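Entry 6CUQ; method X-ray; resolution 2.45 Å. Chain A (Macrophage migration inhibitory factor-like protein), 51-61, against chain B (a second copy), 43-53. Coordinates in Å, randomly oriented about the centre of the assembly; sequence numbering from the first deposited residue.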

ATOM      1  N   VAL A  51       9.865   4.093   0.152  1.00 65.39           N
ATOM      2  CA  VAL A  51      10.004   3.787   1.574  1.00 55.05           C
ATOM      3  C   VAL A  51       9.034   4.681   2.347  1.00 57.70           C
ATOM      4  O   VAL A  51       9.122   5.912   2.269  1.00 64.91           O
ATOM      5  CB  VAL A  51      11.454   4.008   2.046  1.00 54.10           C
ATOM      6  CG1 VAL A  51      11.645   3.568   3.482  1.00 61.00           C
ATOM      7  CG2 VAL A  51      12.429   3.288   1.123  1.00 54.52           C
ATOM      8  N   VAL A  52       8.106   4.075   3.087  1.00 56.40           N
ATOM      9  CA  VAL A  52       7.085   4.817   3.821  1.00 59.19           C
ATOM     10  C   VAL A  52       7.250   4.529   5.312  1.00 61.76           C
ATOM     11  O   VAL A  52       7.315   3.364   5.724  1.00 73.08           O
ATOM     12  CB  VAL A  52       5.661   4.478   3.328  1.00 57.00           C
ATOM     13  CG1 VAL A  52       4.618   5.077   4.244  1.00 41.42           C
ATOM     14  CG2 VAL A  52       5.451   5.003   1.907  1.00 58.87           C
ATOM     15  N   THR A  53       7.342   5.594   6.104  1.00 60.86           N
ATOM     16  CA  THR A  53       7.459   5.508   7.552  1.00 58.41           C
ATOM     17  C   THR A  53       6.087   5.278   8.164  1.00 62.62           C
ATOM     18  O   THR A  53       5.144   6.025   7.884  1.00 62.07           O
ATOM     19  CB  THR A  53       8.061   6.802   8.109  1.00 57.80           C
ATOM     20  OG1 THR A  53       9.430   6.916   7.704  1.00 61.02           O
ATOM     21  CG2 THR A  53       7.991   6.824   9.638  1.00 55.25           C
ATOM     22  N   SER A  54       5.976   4.254   9.008  1.00 58.27           N
ATOM     23  CA  SER A  54       4.708   3.907   9.631  1.00 57.61           C
ATOM     24  C   SER A  54       4.870   3.764  11.139  1.00 62.27           C
ATOM     25  O   SER A  54       5.970   3.854  11.697  1.00 55.54           O
ATOM     26  CB  SER A  54       4.143   2.604   9.077  1.00 59.24           C
ATOM     27  OG  SER A  54       5.019   1.546   9.384  1.00 57.58           O
ATOM     28  N   VAL A  55       3.731   3.568  11.794  1.00 53.12           N
ATOM     29  CA  VAL A  55       3.665   3.083  13.162  1.00 56.36           C
ATOM     30  C   VAL A  55       3.178   1.645  13.075  1.00 58.59           C
ATOM     31  O   VAL A  55       2.154   1.364  12.432  1.00 58.91           O
ATOM     32  CB  VAL A  55       2.734   3.953  14.020  1.00 58.75           C
ATOM     33  CG1 VAL A  55       2.454   3.291  15.370  1.00 48.92           C
ATOM     34  CG2 VAL A  55       3.328   5.372  14.176  1.00 57.36           C
ATOM     35  N   GLY A  56       3.920   0.723  13.678  1.00 53.52           N
ATOM     36  CA  GLY A  56       3.752  -0.670  13.335  1.00 57.19           C
ATOM     37  C   GLY A  56       3.787  -1.607  14.522  1.00 62.03           C
ATOM     38  O   GLY A  56       4.386  -1.336  15.570  1.00 67.52           O
ATOM     39  N   GLY A  57       3.188  -2.763  14.290  1.00 61.25           N
ATOM     40  CA  GLY A  57       3.138  -3.798  15.296  1.00 74.98           C
ATOM     41  C   GLY A  57       3.208  -5.161  14.652  1.00 70.30           C
ATOM     42  O   GLY A  57       2.934  -5.341  13.459  1.00 65.34           O
ATOM     43  N   PHE A  58       3.597  -6.121  15.474  1.00 70.21           N
ATOM     44  CA  PHE A  58       3.703  -7.511  15.071  1.00 70.75           C
ATOM     45  C   PHE A  58       3.351  -8.324  16.306  1.00 60.33           C
ATOM     46  O   PHE A  58       3.829  -8.006  17.396  1.00 70.09           O
ATOM     47  CB  PHE A  58       5.125  -7.821  14.603  1.00 73.66           C
ATOM     48  CG  PHE A  58       5.198  -8.578  13.318  1.00 70.93           C
ATOM     49  CD1 PHE A  58       5.094  -9.960  13.293  1.00 69.14           C
ATOM     50  CD2 PHE A  58       5.435  -7.901  12.131  1.00 62.00           C
ATOM     51  CE1 PHE A  58       5.185 -10.648  12.100  1.00 64.65           C
ATOM     52  CE2 PHE A  58       5.534  -8.582  10.935  1.00 60.57           C
ATOM     53  CZ  PHE A  58       5.415  -9.961  10.922  1.00 62.23           C
ATOM     54  N   GLY A  59       2.483  -9.312  16.158  1.00 62.98           N
ATOM     55  CA  GLY A  59       2.147 -10.158  17.293  1.00 69.55           C
ATOM     56  C   GLY A  59       1.544  -9.433  18.475  1.00 79.61           C
ATOM     57  O   GLY A  59       1.803  -9.813  19.622  1.00 97.72           O
ATOM     58  N   GLY A  60       0.730  -8.412  18.228  1.00 78.74           N
ATOM     59  CA  GLY A  60       0.113  -7.665  19.302  1.00 79.86           C
ATOM     60  C   GLY A  60       1.006  -6.653  19.988  1.00 74.10           C
ATOM     61  O   GLY A  60       0.516  -5.897  20.835  1.00 80.24           O
ATOM     62  N   LYS A  61       2.291  -6.600  19.657  1.00 59.52           N
ATOM     63  CA  LYS A  61       3.208  -5.669  20.293  1.00 59.72           C
ATOM     64  C   LYS A  61       3.604  -4.565  19.320  1.00 65.39           C
ATOM     65  O   LYS A  61       3.678  -4.774  18.106  1.00 63.85           O
ATOM     66  CB  LYS A  61       4.462  -6.399  20.800  1.00 59.66           C
TER
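Chain B (43-53) PISYCATQVVT

When two copies of one protein share a β-sheet across their boundary, the backbone supplies most of the polar contacts, and this pair of stretches from a macrophage migration inhibitory factor-like protein is a clear example. Residues 48-53 of chain B form an extended strand that runs antiparallel to strand 55-58 of chain A, with 175° between their N-to-C directions and a closest approach of 4.6 Å between axes. Two hydrogen-bonded pairs fix the register. At the first, Val A55 N donates to Val B51 O at 3.0 Å and Val B51 N returns a bond to Val A55 O at 2.7 Å; two residues on, Gly A57 N reaches Thr B49 O at 2.8 Å and Thr B49 N reaches Gly A57 O at 3.1 Å. The ladder gains one more rung where Gly A59 N donates to Cys B47 O at 2.7 Å, just before the chain B strand begins.

A side-chain bond reinforces this pattern. Ser A54 OG, with chi1 in the p well, donates to Gln B50 OE1 at 2.6 Å. Gln B50 has chi1 and chi2 both m, and its end comes nearer chain A than its CA-to-CB direction would suggest; Gln B50 OE1 comes to lie 3.1 Å from Gly A56 CA. The absence of a side chain there matters, since an ideal CB on Gly A56 would stand 2.0 Å from Gln B50 OE1, a clash.

Further from the rungs, one water joins the chains, donating to Thr A53 O at 2.7 Å and accepting from Thr B53 N at 3.0 Å. CA-H...O contacts add to the pairing, among them Gly A56 CA to Thr B49 O at 3.2 Å.

Chain A then makes a type I' turn from Phe A58 to Lys A61, against which chain B lays its short 3-10 segment, 44-46. Gly A59 and Gly A60 both have positive phi, which favours glycine, and the bare Gly A59 CA comes within 3.0 Å of Ile B44 O. Ile B44 CD1 packs 3.9 Å from Gly A60 CA.

Apolar packing completes the contact. Phe A58 and Ala B48 face each other on the side of the sheet that also carries Gln B50, and Ala B48 CB sits over the phenyl face, 3.6 Å from Phe A58 CD2, in a CH-pi arrangement. On the other side, Val A55 CB and Val B51 CB are 4.5 Å apart. Beyond the paired strand residues, Val A52 CG1 meets Val B52 CG1 at 3.7 Å, bringing equivalent residues of the two copies together.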

ATOM      1  N   PRO B  43      -3.320 -17.473  15.786  1.00 99.91           N
ATOM      2  CA  PRO B  43      -2.609 -16.929  16.951  1.00 85.49           C
ATOM      3  C   PRO B  43      -2.109 -15.526  16.649  1.00 77.44           C
ATOM      4  O   PRO B  43      -1.624 -15.243  15.549  1.00 64.20           O
ATOM      5  CB  PRO B  43      -1.440 -17.901  17.155  1.00 89.00           C
ATOM      6  CG  PRO B  43      -1.259 -18.570  15.848  1.00 90.75           C
ATOM      7  CD  PRO B  43      -2.641 -18.659  15.241  1.00 99.65           C
ATOM      8  N   ILE B  44      -2.221 -14.643  17.647  1.00 81.89           N
ATOM      9  CA  ILE B  44      -1.959 -13.230  17.397  1.00 72.95           C
ATOM     10  C   ILE B  44      -0.492 -12.970  17.090  1.00 70.76           C
ATOM     11  O   ILE B  44      -0.158 -11.927  16.516  1.00 70.74           O
ATOM     12  CB  ILE B  44      -2.423 -12.358  18.581  1.00 72.60           C
ATOM     13  CG1 ILE B  44      -2.475 -10.882  18.139  1.00 71.64           C
ATOM     14  CG2 ILE B  44      -1.543 -12.596  19.802  1.00 64.19           C
ATOM     15  CD1 ILE B  44      -3.055  -9.939  19.132  1.00 67.29           C
ATOM     16  N   SER B  45       0.396 -13.895  17.445  1.00 73.35           N
ATOM     17  CA  SER B  45       1.816 -13.714  17.170  1.00 73.60           C
ATOM     18  C   SER B  45       2.102 -13.626  15.679  1.00 67.91           C
ATOM     19  O   SER B  45       3.190 -13.182  15.297  1.00 70.81           O
ATOM     20  CB  SER B  45       2.637 -14.841  17.818  1.00 77.57           C
ATOM     21  OG  SER B  45       2.385 -16.086  17.191  1.00 85.60           O
ATOM     22  N   TYR B  46       1.157 -14.029  14.832  1.00 65.74           N
ATOM     23  CA  TYR B  46       1.331 -13.932  13.395  1.00 69.18           C
ATOM     24  C   TYR B  46       0.550 -12.782  12.773  1.00 66.27           C
ATOM     25  O   TYR B  46       0.650 -12.578  11.560  1.00 70.32           O
ATOM     26  CB  TYR B  46       0.878 -15.235  12.722  1.00 74.51           C
ATOM     27  CG  TYR B  46       1.651 -16.466  13.119  1.00 94.48           C
ATOM     28  CD1 TYR B  46       2.954 -16.375  13.602  1.00100.37           C
ATOM     29  CD2 TYR B  46       1.072 -17.721  13.010  1.00101.05           C
ATOM     30  CE1 TYR B  46       3.652 -17.510  13.966  1.00105.19           C
ATOM     31  CE2 TYR B  46       1.757 -18.850  13.367  1.00109.05           C
ATOM     32  CZ  TYR B  46       3.044 -18.745  13.842  1.00115.81           C
ATOM     33  OH  TYR B  46       3.716 -19.895  14.197  1.00127.91           O
ATOM     34  N   CYS B  47      -0.171 -11.994  13.567  1.00 58.02           N
ATOM     35  CA  CYS B  47      -0.905 -10.845  13.047  1.00 54.67           C
ATOM     36  C   CYS B  47      -0.046  -9.591  13.127  1.00 62.02           C
ATOM     37  O   CYS B  47       0.638  -9.356  14.127  1.00 73.69           O
ATOM     38  CB  CYS B  47      -2.202 -10.640  13.825  1.00 49.54           C
ATOM     39  SG  CYS B  47      -3.318 -12.064  13.782  1.00 64.42           S
ATOM     40  N   ALA B  48      -0.091  -8.783  12.070  1.00 62.67           N
ATOM     41  CA  ALA B  48       0.770  -7.617  11.956  1.00 60.95           C
ATOM     42  C   ALA B  48      -0.033  -6.461  11.380  1.00 68.33           C
ATOM     43  O   ALA B  48      -1.057  -6.662  10.722  1.00 67.91           O
ATOM     44  CB  ALA B  48       1.999  -7.901  11.085  1.00 48.63           C
ATOM     45  N   THR B  49       0.431  -5.242  11.665  1.00 64.26           N
ATOM     46  CA  THR B  49      -0.256  -4.038  11.219  1.00 57.77           C
ATOM     47  C   THR B  49       0.722  -2.869  11.136  1.00 61.19           C
ATOM     48  O   THR B  49       1.563  -2.675  12.021  1.00 59.36           O
ATOM     49  CB  THR B  49      -1.442  -3.711  12.139  1.00 56.74           C
ATOM     50  OG1 THR B  49      -2.454  -4.707  11.960  1.00 66.65           O
ATOM     51  CG2 THR B  49      -2.045  -2.344  11.829  1.00 50.67           C
ATOM     52  N   GLN B  50       0.595  -2.104  10.053  1.00 55.73           N
ATOM     53  CA  GLN B  50       1.294  -0.847   9.848  1.00 56.94           C
ATOM     54  C   GLN B  50       0.260   0.254   9.646  1.00 60.12           C
ATOM     55  O   GLN B  50      -0.676   0.094   8.852  1.00 53.42           O
ATOM     56  CB  GLN B  50       2.226  -0.920   8.633  1.00 53.37           C
ATOM     57  CG  GLN B  50       3.252  -2.034   8.703  1.00 46.56           C
ATOM     58  CD  GLN B  50       4.196  -1.885   9.898  1.00 55.47           C
ATOM     59  OE1 GLN B  50       4.454  -0.774  10.357  1.00 53.61           O
ATOM     60  NE2 GLN B  50       4.727  -3.007  10.395  1.00 46.60           N
ATOM     61  N   VAL B  51       0.420   1.355  10.375  1.00 54.20           N
ATOM     62  CA  VAL B  51      -0.468   2.509  10.303  1.00 54.83           C
ATOM     63  C   VAL B  51       0.270   3.643   9.604  1.00 56.25           C
ATOM     64  O   VAL B  51       1.329   4.077  10.069  1.00 48.75           O
ATOM     65  CB  VAL B  51      -0.945   2.940  11.696  1.00 52.41           C
ATOM     66  CG1 VAL B  51      -1.948   4.068  11.568  1.00 55.76           C
ATOM     67  CG2 VAL B  51      -1.550   1.749  12.424  1.00 47.74           C
ATOM     68  N   VAL B  52      -0.290   4.135   8.494  1.00 47.42           N
ATOM     69  CA  VAL B  52       0.376   5.130   7.663  1.00 45.34           C
ATOM     70  C   VAL B  52      -0.467   6.404   7.646  1.00 49.61           C
ATOM     71  O   VAL B  52      -1.661   6.362   7.326  1.00 62.54           O
ATOM     72  CB  VAL B  52       0.604   4.584   6.240  1.00 55.16           C
ATOM     73  CG1 VAL B  52       1.137   5.681   5.285  1.00 47.87           C
ATOM     74  CG2 VAL B  52       1.524   3.344   6.297  1.00 50.13           C
ATOM     75  N   THR B  53       0.154   7.530   7.993  1.00 51.84           N
ATOM     76  CA  THR B  53      -0.519   8.822   7.984  1.00 50.83           C
ATOM     77  C   THR B  53      -0.529   9.412   6.582  1.00 54.06           C
ATOM     78  O   THR B  53       0.526   9.613   5.973  1.00 57.42           O
ATOM     79  CB  THR B  53       0.171   9.792   8.935  1.00 56.36           C
ATOM     80  OG1 THR B  53      -0.030   9.367  10.280  1.00 58.98           O
ATOM     81  CG2 THR B  53      -0.402  11.201   8.762  1.00 55.83           C
TER
HETATM   82  O   HOH W   1       3.092   7.700   8.216  1.00 51.67           O